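Local coordinates for protein beta-glucosidase (Saccharopolyspora erythraea D, PDB 5M6G) that probably hydrolyses terminal, non-reducing beta-D-glucosyl residues to release beta-D-glucose, as a magnesium-binding member of glycosyl hydrolase family 3, at residues A[584-589]-A[602-607]. Residues are numbered along the deposited sequence; the frame is centred on the assembly and turned at random.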
loop_
_atom_site.group_PDB
_atom_site.type_symbol
_atom_site.label_atom_id
_atom_site.label_comp_id
_atom_site.label_asym_id
_atom_site.label_seq_id
_atom_site.Cartn_x
_atom_site.Cartn_y
_atom_site.Cartn_z
ATOM N N PRO A 584 -11.419 -10.512 6.904
ATOM C CA PRO A 584 -9.988 -10.753 7.113
ATOM C C PRO A 584 -9.479 -10.327 8.481
ATOM O O PRO A 584 -8.334 -10.651 8.826
ATOM C CB PRO A 584 -9.353 -9.894 6.006
ATOM C CG PRO A 584 -10.288 -8.711 5.922
ATOM C CD PRO A 584 -11.675 -9.293 6.107
ATOM N N MET A 585 -10.273 -9.569 9.242
ATOM C CA MET A 585 -9.984 -9.230 10.630
ATOM C C MET A 585 -11.176 -9.649 11.476
ATOM O O MET A 585 -12.320 -9.619 11.013
ATOM C CB MET A 585 -9.729 -7.715 10.845
ATOM C CG MET A 585 -8.330 -7.176 10.482
ATOM S SD MET A 585 -8.022 -7.255 8.714
ATOM C CE MET A 585 -6.563 -6.221 8.475
ATOM N N THR A 586 -10.902 -10.037 12.719
ATOM C CA THR A 586 -11.964 -10.309 13.678
ATOM C C THR A 586 -12.651 -9.003 14.078
ATOM O O THR A 586 -11.988 -8.000 14.354
ATOM C CB THR A 586 -11.376 -11.012 14.905
ATOM O OG1 THR A 586 -10.853 -12.292 14.523
ATOM C CG2 THR A 586 -12.424 -11.213 15.966
ATOM N N TRP A 587 -13.981 -9.004 14.115
ATOM C CA TRP A 587 -14.749 -7.779 14.330
ATOM C C TRP A 587 -15.167 -7.666 15.795
ATOM O O TRP A 587 -15.910 -8.516 16.298
ATOM C CB TRP A 587 -15.974 -7.744 13.419
ATOM C CG TRP A 587 -16.559 -6.376 13.249
ATOM C CD1 TRP A 587 -17.078 -5.572 14.229
ATOM C CD2 TRP A 587 -16.700 -5.651 12.016
ATOM N NE1 TRP A 587 -17.531 -4.385 13.677
ATOM C CE2 TRP A 587 -17.305 -4.412 12.322
ATOM C CE3 TRP A 587 -16.368 -5.930 10.684
ATOM C CZ2 TRP A 587 -17.578 -3.454 11.349
ATOM C CZ3 TRP A 587 -16.647 -4.970 9.715
ATOM C CH2 TRP A 587 -17.246 -3.754 10.052
ATOM N N MET A 588 -14.754 -6.579 16.447
ATOM C CA MET A 588 -14.912 -6.422 17.892
ATOM C C MET A 588 -16.382 -6.320 18.320
ATOM O O MET A 588 -17.222 -5.735 17.624
ATOM C CB MET A 588 -14.170 -5.166 18.356
ATOM C CG MET A 588 -14.875 -3.866 17.933
ATOM S SD MET A 588 -13.901 -2.370 18.063
ATOM C CE MET A 588 -13.277 -2.222 16.382
ATOM N N ARG A 589 -16.687 -6.891 19.501
ATOM C CA ARG A 589 -17.916 -6.537 20.207
ATOM C C ARG A 589 -17.771 -5.194 20.899
ATOM O O ARG A 589 -18.768 -4.510 21.158
ATOM C CB ARG A 589 -18.283 -7.579 21.273
ATOM C CG ARG A 589 -18.929 -8.831 20.758
ATOM C CD ARG A 589 -19.459 -9.698 21.912
ATOM N NE ARG A 589 -19.822 -11.018 21.413
ATOM C CZ ARG A 589 -20.947 -11.285 20.763
ATOM N NH1 ARG A 589 -21.833 -10.319 20.528
ATOM N NH2 ARG A 589 -21.180 -12.517 20.334
ATOM N N GLN A 602 -11.326 -14.372 22.905
ATOM C CA GLN A 602 -12.353 -13.352 23.056
ATOM C C GLN A 602 -13.548 -13.658 22.153
ATOM O O GLN A 602 -13.420 -14.290 21.099
ATOM C CB GLN A 602 -11.784 -11.967 22.738
ATOM C CG GLN A 602 -10.653 -11.565 23.648
ATOM C CD GLN A 602 -10.328 -10.101 23.559
ATOM O OE1 GLN A 602 -10.798 -9.305 24.368
ATOM N NE2 GLN A 602 -9.495 -9.731 22.589
ATOM N N ASP A 603 -14.725 -13.200 22.588
ATOM C CA ASP A 603 -15.975 -13.459 21.888
ATOM C C ASP A 603 -16.268 -12.286 20.956
ATOM O O ASP A 603 -16.682 -11.218 21.436
ATOM C CB ASP A 603 -17.110 -13.642 22.891
ATOM C CG ASP A 603 -18.371 -14.214 22.263
ATOM O OD1 ASP A 603 -18.640 -13.934 21.082
ATOM O OD2 ASP A 603 -19.102 -14.955 22.959
ATOM N N PRO A 604 -16.093 -12.427 19.647
ATOM C CA PRO A 604 -16.244 -11.277 18.756
ATOM C C PRO A 604 -17.687 -11.085 18.303
ATOM O O PRO A 604 -18.522 -11.985 18.391
ATOM C CB PRO A 604 -15.353 -11.660 17.565
ATOM C CG PRO A 604 -15.575 -13.133 17.442
ATOM C CD PRO A 604 -15.711 -13.639 18.899
ATOM N N LEU A 605 -17.965 -9.876 17.801
ATOM C CA LEU A 605 -19.240 -9.635 17.126
ATOM C C LEU A 605 -19.360 -10.501 15.876
ATOM O O LEU A 605 -20.386 -11.153 15.658
ATOM C CB LEU A 605 -19.380 -8.154 16.767
ATOM C CG LEU A 605 -20.711 -7.752 16.132
ATOM C CD1 LEU A 605 -21.858 -7.970 17.134
ATOM C CD2 LEU A 605 -20.676 -6.304 15.665
ATOM N N PHE A 606 -18.314 -10.510 15.036
ATOM C CA PHE A 606 -18.201 -11.398 13.883
ATOM C C PHE A 606 -16.799 -11.996 13.866
ATOM O O PHE A 606 -15.808 -11.247 13.953
ATOM C CB PHE A 606 -18.448 -10.661 12.546
ATOM C CG PHE A 606 -19.727 -9.879 12.495
ATOM C CD1 PHE A 606 -20.941 -10.519 12.344
ATOM C CD2 PHE A 606 -19.706 -8.493 12.564
ATOM C CE1 PHE A 606 -22.125 -9.791 12.283
ATOM C CE2 PHE A 606 -20.890 -7.759 12.498
ATOM C CZ PHE A 606 -22.093 -8.413 12.371
ATOM N N PRO A 607 -16.657 -13.310 13.704
ATOM C CA PRO A 607 -15.322 -13.918 13.689
ATOM C C PRO A 607 -14.630 -13.751 12.343
ATOM O O PRO A 607 -15.249 -13.482 11.311
ATOM C CB PRO A 607 -15.605 -15.397 13.955
ATOM C CG PRO A 607 -16.958 -15.610 13.290
ATOM C CD PRO A 607 -17.722 -14.305 13.482
#
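Trp587 and Phe606 form a single antiparallel, hydrogen-bonded bridge between two loop segments of the C-terminal domain, both following helix 567-573. Trp587 N donates to Phe606 O at 2.9 Å, nearly straight at the hydrogen (164°). In return Trp587 O takes two weak bonds, from Phe606 N at 3.4 Å and from Leu605 N at 2.9 Å, the latter clearly bent at the hydrogen. Two successive residues thus face one tryptophan, the mark of a classic beta bulge.

The side chains repeat this pairing. Trp587 CG stands anti to the backbone N (chi1 -161°), and the side chain runs alongside those of Leu605 and Phe606, pointing the same way. Phe606 turns its edge to the face of the five-membered ring in a T-shaped stack with planes at 88°, its CD2 3.9 Å from Trp587 CG; Leu605 CD2 meets Trp587 CD1 obliquely. Side chains of strands 414-418 and 555-560 also touch that of Trp587, whose NE1 makes a weak hydrogen bond to Leu544 O.

At the exposed end, Arg589 makes a salt bridge with Asp603. Asp603 OD1 accepts from Arg589 NH2 at 3.0 Å and, weakly, from Arg589 NE; it lies in the guanidinium plane, whereas NH2 meets it from above the carboxylate plane. Pro604 O sits over one guanidinium face, toward its rim, at an angle too poor for a hydrogen bond to Arg589. Gln593, from the intervening loop, binds both segments, accepting from Arg589 N through OE1 and donating to Asp603 O through NE2.

Thr586 packs CG2 tightly against Pro604 CB (3.4 Å). Trp587's buried backbone N and O are thus satisfied across the bulge, the exposed ion pair is likely screened by water, and Thr586 OG1, hydrogen-bonded to the magnesium ligand Glu199, ties this turn to the metal's second shell.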